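Local coordinates for protein HI_1472 (PDB 3PSH), which binds molybdate or tungstate in the periplasm and delivers molybdate to the low-affinity MolBC importer, without binding sulfate or phosphate, at residues V184-Y196 / W233-V247. Numbering follows the deposited sequence.
Sequences VRTYMANPDLGTY and WNPAVILVQDRYPDV. With MOO (molybdate ion), chain B.
Gln241 reaches out from the end of strand 237-240 toward Asn190 and Tyr196, and its long chain, ending in an amide that accepts at one atom and donates at the other, suits the task. CB points toward the other segment; CG lies 3.6 Å from Met188 SD, the two side chains crossing at about a right angle; CD comes 3.4 Å from Asn190 OD1. With chi2 near 176° the chain stays extended, carrying the amide up to the pocket. There OE1 accepts three bonds: Asn190 ND2 comes from above its carbonyl plane at 3.1 Å, and Arg243 grips it side-on through NE and NH2, which fixes the guanidinium's rotation. NE2 donates to Tyr196 OH at 3.1 Å, nearly within its own amide plane, and also to Ala277 O. That same Tyr196 hydroxyl donates a hydrogen bond to molybdate O1, as Arg243 NH1 and NH2 do to the oxyanion; NH1 is also hydrogen-bonded to Gln51 O. Arg243 and Tyr196 follow parallel strands 237-240 and 184-188 at the carboxyl end of one lobe's sheet; His26 and Gln27 follow strand 21-24 of the other, placing the ion between lobes, as in this family. Behind them, Ala189 N bonds Leu239 O at 2.9 Å. Pro191, a rigid ring with C-H groups to offer, lays CG over one face of the Tyr244 ring, 3.9 Å from its centroid, a CH-pi contact; Arg243 CG occupies the opposite face.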
ATOM      1  N   VAL A 184      -4.637  18.357  11.331  1.00 15.20           N
ATOM      2  CA  VAL A 184      -5.504  17.466  12.180  1.00 15.86           C
ATOM      3  C   VAL A 184      -4.649  16.300  12.692  1.00 16.32           C
ATOM      4  O   VAL A 184      -3.987  15.599  11.862  1.00 16.76           O
ATOM      5  CB  VAL A 184      -6.717  16.933  11.352  1.00 14.51           C
ATOM      6  CG1 VAL A 184      -7.485  15.923  12.265  1.00 15.86           C
ATOM      7  CG2 VAL A 184      -7.599  18.063  10.885  1.00 14.05           C
ATOM      8  N   ARG A 185      -4.538  16.134  14.022  1.00 15.52           N
ATOM      9  CA  ARG A 185      -3.732  15.020  14.635  1.00 15.96           C
ATOM     10  C   ARG A 185      -4.490  13.704  14.591  1.00 16.67           C
ATOM     11  O   ARG A 185      -5.527  13.534  15.230  1.00 16.49           O
ATOM     12  CB  ARG A 185      -3.371  15.383  16.058  1.00 15.91           C
ATOM     13  CG  ARG A 185      -2.351  16.598  16.004  1.00 17.60           C
ATOM     14  CD  ARG A 185      -1.935  17.129  17.399  1.00 19.81           C
ATOM     15  NE  ARG A 185      -1.526  16.036  18.308  1.00 22.57           N
ATOM     16  CZ  ARG A 185      -0.371  15.349  18.354  1.00 30.15           C
ATOM     17  NH1 ARG A 185       0.660  15.557  17.473  1.00 27.24           N
ATOM     18  NH2 ARG A 185      -0.274  14.413  19.347  1.00 27.30           N
ATOM     19  N   THR A 186      -3.880  12.716  13.872  1.00 16.37           N
ATOM     20  CA  THR A 186      -4.578  11.542  13.438  1.00 15.15           C
ATOM     21  C   THR A 186      -3.762  10.320  13.785  1.00 14.23           C
ATOM     22  O   THR A 186      -2.523  10.462  13.835  1.00 13.86           O
ATOM     23  CB  THR A 186      -4.803  11.656  11.899  1.00 17.36           C
ATOM     24  OG1 THR A 186      -5.486  12.891  11.553  1.00 15.87           O
ATOM     25  CG2 THR A 186      -5.593  10.527  11.349  1.00 19.53           C
ATOM     26  N   TYR A 187      -4.445   9.197  14.026  1.00 13.52           N
ATOM     27  CA  TYR A 187      -3.730   8.004  14.449  1.00 14.58           C
ATOM     28  C   TYR A 187      -4.274   6.845  13.651  1.00 16.76           C
ATOM     29  O   TYR A 187      -5.495   6.682  13.554  1.00 16.85           O
ATOM     30  CB  TYR A 187      -4.053   7.769  15.936  1.00 13.13           C
ATOM     31  CG  TYR A 187      -3.422   6.480  16.483  1.00 14.16           C
ATOM     32  CD1 TYR A 187      -2.041   6.450  16.836  1.00 14.02           C
ATOM     33  CD2 TYR A 187      -4.197   5.328  16.689  1.00 16.29           C
ATOM     34  CE1 TYR A 187      -1.451   5.254  17.344  1.00 14.94           C
ATOM     35  CE2 TYR A 187      -3.570   4.104  17.206  1.00 14.32           C
ATOM     36  CZ  TYR A 187      -2.218   4.131  17.537  1.00 15.32           C
ATOM     37  OH  TYR A 187      -1.749   2.914  17.959  1.00 17.88           O
ATOM     38  N   MET A 188      -3.345   6.000  13.179  1.00 15.37           N
ATOM     39  CA  MET A 188      -3.718   4.800  12.459  1.00 14.88           C
ATOM     40  C   MET A 188      -3.703   3.586  13.426  1.00 15.26           C
ATOM     41  O   MET A 188      -2.663   3.170  13.859  1.00 15.22           O
ATOM     42  CB  MET A 188      -2.748   4.656  11.247  1.00 15.41           C
ATOM     43  CG  MET A 188      -2.892   3.382  10.547  1.00 18.12           C
ATOM     44  SD  MET A 188      -4.550   2.979   9.947  1.00 24.93           S
ATOM     45  CE  MET A 188      -4.784   4.187   8.907  1.00 19.17           C
ATOM     46  N   ALA A 189      -4.848   3.024  13.682  1.00 16.94           N
ATOM     47  CA  ALA A 189      -4.924   1.870  14.639  1.00 17.20           C
ATOM     48  C   ALA A 189      -5.063   0.548  13.841  1.00 15.97           C
ATOM     49  O   ALA A 189      -6.054   0.305  13.177  1.00 16.63           O
ATOM     50  CB  ALA A 189      -6.175   2.082  15.574  1.00 17.55           C
ATOM     51  N   ASN A 190      -3.979  -0.227  13.831  1.00 16.19           N
ATOM     52  CA  ASN A 190      -3.927  -1.586  13.286  1.00 17.82           C
ATOM     53  C   ASN A 190      -4.177  -2.599  14.418  1.00 17.44           C
ATOM     54  O   ASN A 190      -4.168  -2.212  15.609  1.00 18.78           O
ATOM     55  CB  ASN A 190      -2.583  -1.826  12.569  1.00 17.40           C
ATOM     56  CG  ASN A 190      -2.638  -1.427  11.130  1.00 20.59           C
ATOM     57  OD1 ASN A 190      -3.011  -0.321  10.798  1.00 17.78           O
ATOM     58  ND2 ASN A 190      -2.285  -2.368  10.238  1.00 17.70           N
ATOM     59  N   PRO A 191      -4.438  -3.867  14.072  1.00 19.27           N
ATOM     60  CA  PRO A 191      -4.750  -4.920  15.080  1.00 18.87           C
ATOM     61  C   PRO A 191      -3.699  -5.006  16.145  1.00 20.95           C
ATOM     62  O   PRO A 191      -2.506  -4.608  15.976  1.00 19.06           O
ATOM     63  CB  PRO A 191      -4.783  -6.201  14.232  1.00 21.46           C
ATOM     64  CG  PRO A 191      -5.357  -5.712  12.957  1.00 20.21           C
ATOM     65  CD  PRO A 191      -4.576  -4.394  12.714  1.00 19.09           C
ATOM     66  N   ASP A 192      -4.142  -5.400  17.340  1.00 20.58           N
ATOM     67  CA  ASP A 192      -3.161  -5.638  18.412  1.00 22.09           C
ATOM     68  C   ASP A 192      -2.186  -4.476  18.765  1.00 19.49           C
ATOM     69  O   ASP A 192      -0.985  -4.719  18.816  1.00 21.75           O
ATOM     70  CB  ASP A 192      -2.398  -6.934  18.072  1.00 23.58           C
ATOM     71  CG  ASP A 192      -3.345  -8.101  17.950  1.00 31.62           C
ATOM     72  OD1 ASP A 192      -4.188  -8.260  18.866  1.00 38.21           O
ATOM     73  OD2 ASP A 192      -3.304  -8.811  16.917  1.00 31.91           O
ATOM     74  N   LEU A 193      -2.700  -3.243  18.910  1.00 20.49           N
ATOM     75  CA  LEU A 193      -1.948  -2.006  19.213  1.00 19.46           C
ATOM     76  C   LEU A 193      -0.772  -1.750  18.245  1.00 18.00           C
ATOM     77  O   LEU A 193       0.243  -1.166  18.606  1.00 19.12           O
ATOM     78  CB  LEU A 193      -1.522  -1.866  20.675  1.00 21.49           C
ATOM     79  CG  LEU A 193      -2.569  -1.101  21.529  1.00 21.90           C
ATOM     80  CD1 LEU A 193      -2.228  -1.619  22.973  1.00 30.62           C
ATOM     81  CD2 LEU A 193      -2.347   0.382  21.409  1.00 23.46           C
ATOM     82  N   GLY A 194      -0.980  -2.157  17.012  1.00 18.32           N
ATOM     83  CA  GLY A 194       0.049  -1.903  15.953  1.00 17.16           C
ATOM     84  C   GLY A 194      -0.221  -0.489  15.372  1.00 17.25           C
ATOM     85  O   GLY A 194      -1.380  -0.058  15.244  1.00 16.89           O
ATOM     86  N   THR A 195       0.845   0.225  15.023  1.00 15.49           N
ATOM     87  CA  THR A 195       0.626   1.510  14.258  1.00 15.48           C
ATOM     88  C   THR A 195       1.777   1.708  13.333  1.00 17.19           C
ATOM     89  O   THR A 195       2.775   0.899  13.362  1.00 18.60           O
ATOM     90  CB  THR A 195       0.402   2.718  15.209  1.00 14.60           C
ATOM     91  OG1 THR A 195      -0.099   3.802  14.429  1.00 15.71           O
ATOM     92  CG2 THR A 195       1.743   3.247  15.769  1.00 13.71           C
ATOM     93  N   TYR A 196       1.727   2.753  12.533  1.00 14.51           N
ATOM     94  CA  TYR A 196       2.904   3.108  11.683  1.00 14.59           C
ATOM     95  C   TYR A 196       3.472   4.398  12.128  1.00 16.31           C
ATOM     96  O   TYR A 196       2.765   5.433  12.334  1.00 19.14           O
ATOM     97  CB  TYR A 196       2.506   3.323  10.216  1.00 14.65           C
ATOM     98  CG  TYR A 196       1.879   2.096   9.577  1.00 12.70           C
ATOM     99  CD1 TYR A 196       2.561   1.288   8.608  1.00 14.44           C
ATOM    100  CD2 TYR A 196       0.519   1.723   9.849  1.00 13.40           C
ATOM    101  CE1 TYR A 196       1.873   0.171   7.934  1.00 12.71           C
ATOM    102  CE2 TYR A 196      -0.071   0.601   9.264  1.00 15.69           C
ATOM    103  CZ  TYR A 196       0.582  -0.227   8.329  1.00 10.61           C
ATOM    104  OH  TYR A 196      -0.078  -1.244   7.703  1.00 17.03           O
ATOM    105  N   TRP A 233      -0.624  10.681  23.124  1.00 19.23           N
ATOM    106  CA  TRP A 233      -0.743  11.315  21.828  1.00 20.09           C
ATOM    107  C   TRP A 233      -2.112  11.960  21.699  1.00 20.23           C
ATOM    108  O   TRP A 233      -2.229  13.027  21.126  1.00 20.20           O
ATOM    109  CB  TRP A 233      -0.530  10.305  20.625  1.00 18.50           C
ATOM    110  CG  TRP A 233       0.898   9.876  20.490  1.00 20.36           C
ATOM    111  CD1 TRP A 233       2.031  10.631  20.734  1.00 23.24           C
ATOM    112  CD2 TRP A 233       1.347   8.589  20.046  1.00 21.64           C
ATOM    113  NE1 TRP A 233       3.152   9.875  20.473  1.00 23.03           N
ATOM    114  CE2 TRP A 233       2.766   8.613  20.107  1.00 18.60           C
ATOM    115  CE3 TRP A 233       0.692   7.393  19.689  1.00 23.88           C
ATOM    116  CZ2 TRP A 233       3.558   7.466  19.781  1.00 18.06           C
ATOM    117  CZ3 TRP A 233       1.506   6.246  19.343  1.00 20.20           C
ATOM    118  CH2 TRP A 233       2.904   6.315  19.432  1.00 16.16           C
ATOM    119  N   ASN A 234      -3.105  11.303  22.285  1.00 20.03           N
ATOM    120  CA  ASN A 234      -4.441  11.876  22.301  1.00 18.55           C
ATOM    121  C   ASN A 234      -4.941  12.392  20.897  1.00 16.05           C
ATOM    122  O   ASN A 234      -5.236  13.580  20.662  1.00 17.19           O
ATOM    123  CB  ASN A 234      -4.593  12.985  23.415  1.00 18.76           C
ATOM    124  CG  ASN A 234      -6.052  13.278  23.623  1.00 22.86           C
ATOM    125  OD1 ASN A 234      -6.867  12.344  23.519  1.00 20.95           O
ATOM    126  ND2 ASN A 234      -6.406  14.550  23.889  1.00 29.68           N
ATOM    127  N   PRO A 235      -4.995  11.499  19.905  1.00 17.34           N
ATOM    128  CA  PRO A 235      -5.306  11.963  18.590  1.00 15.81           C
ATOM    129  C   PRO A 235      -6.728  12.451  18.508  1.00 14.40           C
ATOM    130  O   PRO A 235      -7.623  11.886  19.202  1.00 18.89           O
ATOM    131  CB  PRO A 235      -5.225  10.685  17.728  1.00 16.24           C
ATOM    132  CG  PRO A 235      -5.380   9.470  18.804  1.00 17.27           C
ATOM    133  CD  PRO A 235      -4.605  10.057  19.942  1.00 17.12           C
ATOM    134  N   ALA A 236      -6.934  13.458  17.621  1.00 16.52           N
ATOM    135  CA  ALA A 236      -8.286  14.003  17.333  1.00 15.01           C
ATOM    136  C   ALA A 236      -9.173  13.064  16.499  1.00 17.06           C
ATOM    137  O   ALA A 236     -10.431  13.004  16.604  1.00 17.71           O
ATOM    138  CB  ALA A 236      -8.166  15.365  16.576  1.00 16.60           C
ATOM    139  N   VAL A 237      -8.482  12.240  15.691  1.00 16.48           N
ATOM    140  CA  VAL A 237      -9.139  11.385  14.688  1.00 14.61           C
ATOM    141  C   VAL A 237      -8.382  10.032  14.739  1.00 16.11           C
ATOM    142  O   VAL A 237      -7.159  10.018  14.753  1.00 17.21           O
ATOM    143  CB  VAL A 237      -9.012  11.972  13.335  1.00 17.09           C
ATOM    144  CG1 VAL A 237      -9.593  10.990  12.336  1.00 16.42           C
ATOM    145  CG2 VAL A 237      -9.853  13.260  13.182  1.00 16.45           C
ATOM    146  N   ILE A 238      -9.123   8.953  14.756  1.00 16.27           N
ATOM    147  CA  ILE A 238      -8.541   7.592  14.610  1.00 16.69           C
ATOM    148  C   ILE A 238      -9.020   6.973  13.329  1.00 16.70           C
ATOM    149  O   ILE A 238     -10.183   7.035  13.009  1.00 16.86           O
ATOM    150  CB  ILE A 238      -8.750   6.674  15.844  1.00 18.42           C
ATOM    151  CG1 ILE A 238      -7.951   7.136  17.026  1.00 17.29           C
ATOM    152  CG2 ILE A 238      -8.429   5.182  15.588  1.00 16.48           C
ATOM    153  CD1 ILE A 238      -8.496   6.449  18.404  1.00 16.98           C
ATOM    154  N   LEU A 239      -8.073   6.415  12.538  1.00 15.13           N
ATOM    155  CA  LEU A 239      -8.385   5.785  11.263  1.00 13.63           C
ATOM    156  C   LEU A 239      -8.041   4.309  11.399  1.00 11.71           C
ATOM    157  O   LEU A 239      -7.125   3.943  12.183  1.00 15.82           O
ATOM    158  CB  LEU A 239      -7.586   6.430  10.093  1.00 12.47           C
ATOM    159  CG  LEU A 239      -7.936   7.983   9.978  1.00 14.64           C
ATOM    160  CD1 LEU A 239      -7.050   8.549   8.970  1.00 12.80           C
ATOM    161  CD2 LEU A 239      -9.481   8.162   9.498  1.00 16.53           C
ATOM    162  N   VAL A 240      -8.884   3.522  10.715  1.00 12.51           N
ATOM    163  CA  VAL A 240      -8.700   2.075  10.651  1.00 13.98           C
ATOM    164  C   VAL A 240      -8.688   1.678   9.166  1.00 13.18           C
ATOM    165  O   VAL A 240      -9.434   2.165   8.359  1.00 14.83           O
ATOM    166  CB  VAL A 240      -9.795   1.303  11.426  1.00 13.64           C
ATOM    167  CG1 VAL A 240      -9.682  -0.239  11.263  1.00 15.77           C
ATOM    168  CG2 VAL A 240      -9.678   1.613  12.954  1.00 14.87           C
ATOM    169  N   GLN A 241      -7.761   0.778   8.839  1.00 15.21           N
ATOM    170  CA  GLN A 241      -7.665   0.273   7.458  1.00 14.13           C
ATOM    171  C   GLN A 241      -8.834  -0.623   7.153  1.00 14.99           C
ATOM    172  O   GLN A 241      -9.152  -1.462   8.034  1.00 14.69           O
ATOM    173  CB  GLN A 241      -6.353  -0.538   7.342  1.00 15.98           C
ATOM    174  CG  GLN A 241      -5.096   0.398   7.463  1.00 11.22           C
ATOM    175  CD  GLN A 241      -3.727  -0.313   7.451  1.00 15.04           C
ATOM    176  OE1 GLN A 241      -3.635  -1.587   7.566  1.00 15.47           O
ATOM    177  NE2 GLN A 241      -2.664   0.484   7.277  1.00 13.67           N
ATOM    178  N   ASP A 242      -9.373  -0.522   5.926  1.00 14.66           N
ATOM    179  CA  ASP A 242     -10.542  -1.303   5.497  1.00 15.36           C
ATOM    180  C   ASP A 242     -10.336  -2.816   5.632  1.00 16.69           C
ATOM    181  O   ASP A 242     -11.311  -3.568   5.962  1.00 16.70           O
ATOM    182  CB  ASP A 242     -10.903  -1.010   4.046  1.00 16.11           C
ATOM    183  CG  ASP A 242     -12.221  -1.650   3.633  1.00 20.26           C
ATOM    184  OD1 ASP A 242     -13.253  -1.387   4.334  1.00 20.06           O
ATOM    185  OD2 ASP A 242     -12.244  -2.353   2.606  1.00 19.58           O
ATOM    186  N   ARG A 243      -9.077  -3.260   5.472  1.00 13.83           N
ATOM    187  CA  ARG A 243      -8.831  -4.746   5.614  1.00 13.87           C
ATOM    188  C   ARG A 243      -8.925  -5.280   7.039  1.00 15.95           C
ATOM    189  O   ARG A 243      -8.911  -6.505   7.214  1.00 16.50           O
ATOM    190  CB  ARG A 243      -7.476  -5.141   5.059  1.00 13.21           C
ATOM    191  CG  ARG A 243      -6.306  -4.318   5.701  1.00 15.84           C
ATOM    192  CD  ARG A 243      -4.914  -4.654   4.978  1.00 12.17           C
ATOM    193  NE  ARG A 243      -3.908  -3.765   5.622  1.00 13.68           N
ATOM    194  CZ  ARG A 243      -2.605  -3.683   5.223  1.00 15.92           C
ATOM    195  NH1 ARG A 243      -2.202  -4.543   4.244  1.00 17.24           N
ATOM    196  NH2 ARG A 243      -1.712  -2.879   5.812  1.00 15.39           N
ATOM    197  N   TYR A 244      -8.965  -4.365   8.040  1.00 15.66           N
ATOM    198  CA  TYR A 244      -9.081  -4.730   9.443  1.00 15.62           C
ATOM    199  C   TYR A 244     -10.303  -4.111  10.132  1.00 13.67           C
ATOM    200  O   TYR A 244     -10.191  -3.455  11.140  1.00 17.60           O
ATOM    201  CB  TYR A 244      -7.815  -4.344  10.149  1.00 14.71           C
ATOM    202  CG  TYR A 244      -6.559  -5.036   9.611  1.00 17.14           C
ATOM    203  CD1 TYR A 244      -6.546  -6.427   9.352  1.00 21.30           C
ATOM    204  CD2 TYR A 244      -5.376  -4.314   9.306  1.00 18.74           C
ATOM    205  CE1 TYR A 244      -5.384  -7.059   8.849  1.00 20.05           C
ATOM    206  CE2 TYR A 244      -4.150  -5.005   8.883  1.00 19.68           C
ATOM    207  CZ  TYR A 244      -4.213  -6.346   8.621  1.00 24.14           C
ATOM    208  OH  TYR A 244      -3.098  -7.063   8.155  1.00 21.85           O
ATOM    209  N   PRO A 245     -11.485  -4.392   9.613  1.00 17.61           N
ATOM    210  CA  PRO A 245     -12.651  -3.697  10.091  1.00 17.85           C
ATOM    211  C   PRO A 245     -12.983  -4.008  11.551  1.00 19.55           C
ATOM    212  O   PRO A 245     -13.583  -3.135  12.226  1.00 21.55           O
ATOM    213  CB  PRO A 245     -13.752  -4.281   9.207  1.00 18.27           C
ATOM    214  CG  PRO A 245     -13.278  -5.668   8.837  1.00 18.71           C
ATOM    215  CD  PRO A 245     -11.797  -5.435   8.618  1.00 16.20           C
ATOM    216  N   ASP A 246     -12.584  -5.195  12.066  1.00 20.39           N
ATOM    217  CA  ASP A 246     -12.850  -5.542  13.494  1.00 21.31           C
ATOM    218  C   ASP A 246     -12.201  -4.545  14.459  1.00 22.58           C
ATOM    219  O   ASP A 246     -12.588  -4.449  15.680  1.00 22.13           O
ATOM    220  CB  ASP A 246     -12.337  -6.959  13.817  1.00 22.89           C
ATOM    221  CG  ASP A 246     -13.094  -8.088  13.081  1.00 27.10           C
ATOM    222  OD1 ASP A 246     -14.145  -7.828  12.413  1.00 32.74           O
ATOM    223  OD2 ASP A 246     -12.623  -9.254  13.230  1.00 30.74           O
ATOM    224  N   VAL A 247     -11.180  -3.817  13.985  1.00 19.31           N
ATOM    225  CA  VAL A 247     -10.492  -2.897  14.879  1.00 17.60           C
ATOM    226  C   VAL A 247     -11.433  -1.754  15.350  1.00 17.34           C
ATOM    227  O   VAL A 247     -11.255  -1.272  16.507  1.00 17.38           O
ATOM    228  CB  VAL A 247      -9.137  -2.382  14.277  1.00 17.57           C
ATOM    229  CG1 VAL A 247      -8.584  -1.279  15.133  1.00 20.80           C
ATOM    230  CG2 VAL A 247      -8.191  -3.559  14.133  1.00 16.52           C
TER
HETATM  231 MO   MOO B   1       1.687  -2.459   4.209  1.00 33.20          MO
HETATM  232  O1  MOO B   1       0.994  -1.515   5.430  1.00 14.90           O
HETATM  233  O2  MOO B   1       3.227  -3.068   4.681  1.00 20.52           O
HETATM  234  O3  MOO B   1       1.915  -1.510   2.814  1.00 16.87           O
HETATM  235  O4  MOO B   1       0.518  -3.611   3.773  1.00 14.46           O
HETATM  236  O   HOH W   1      -3.457  15.509  19.657  1.00 23.19           O
HETATM  237  O   HOH W   2      -6.064  -0.583  10.692  1.00 16.07           O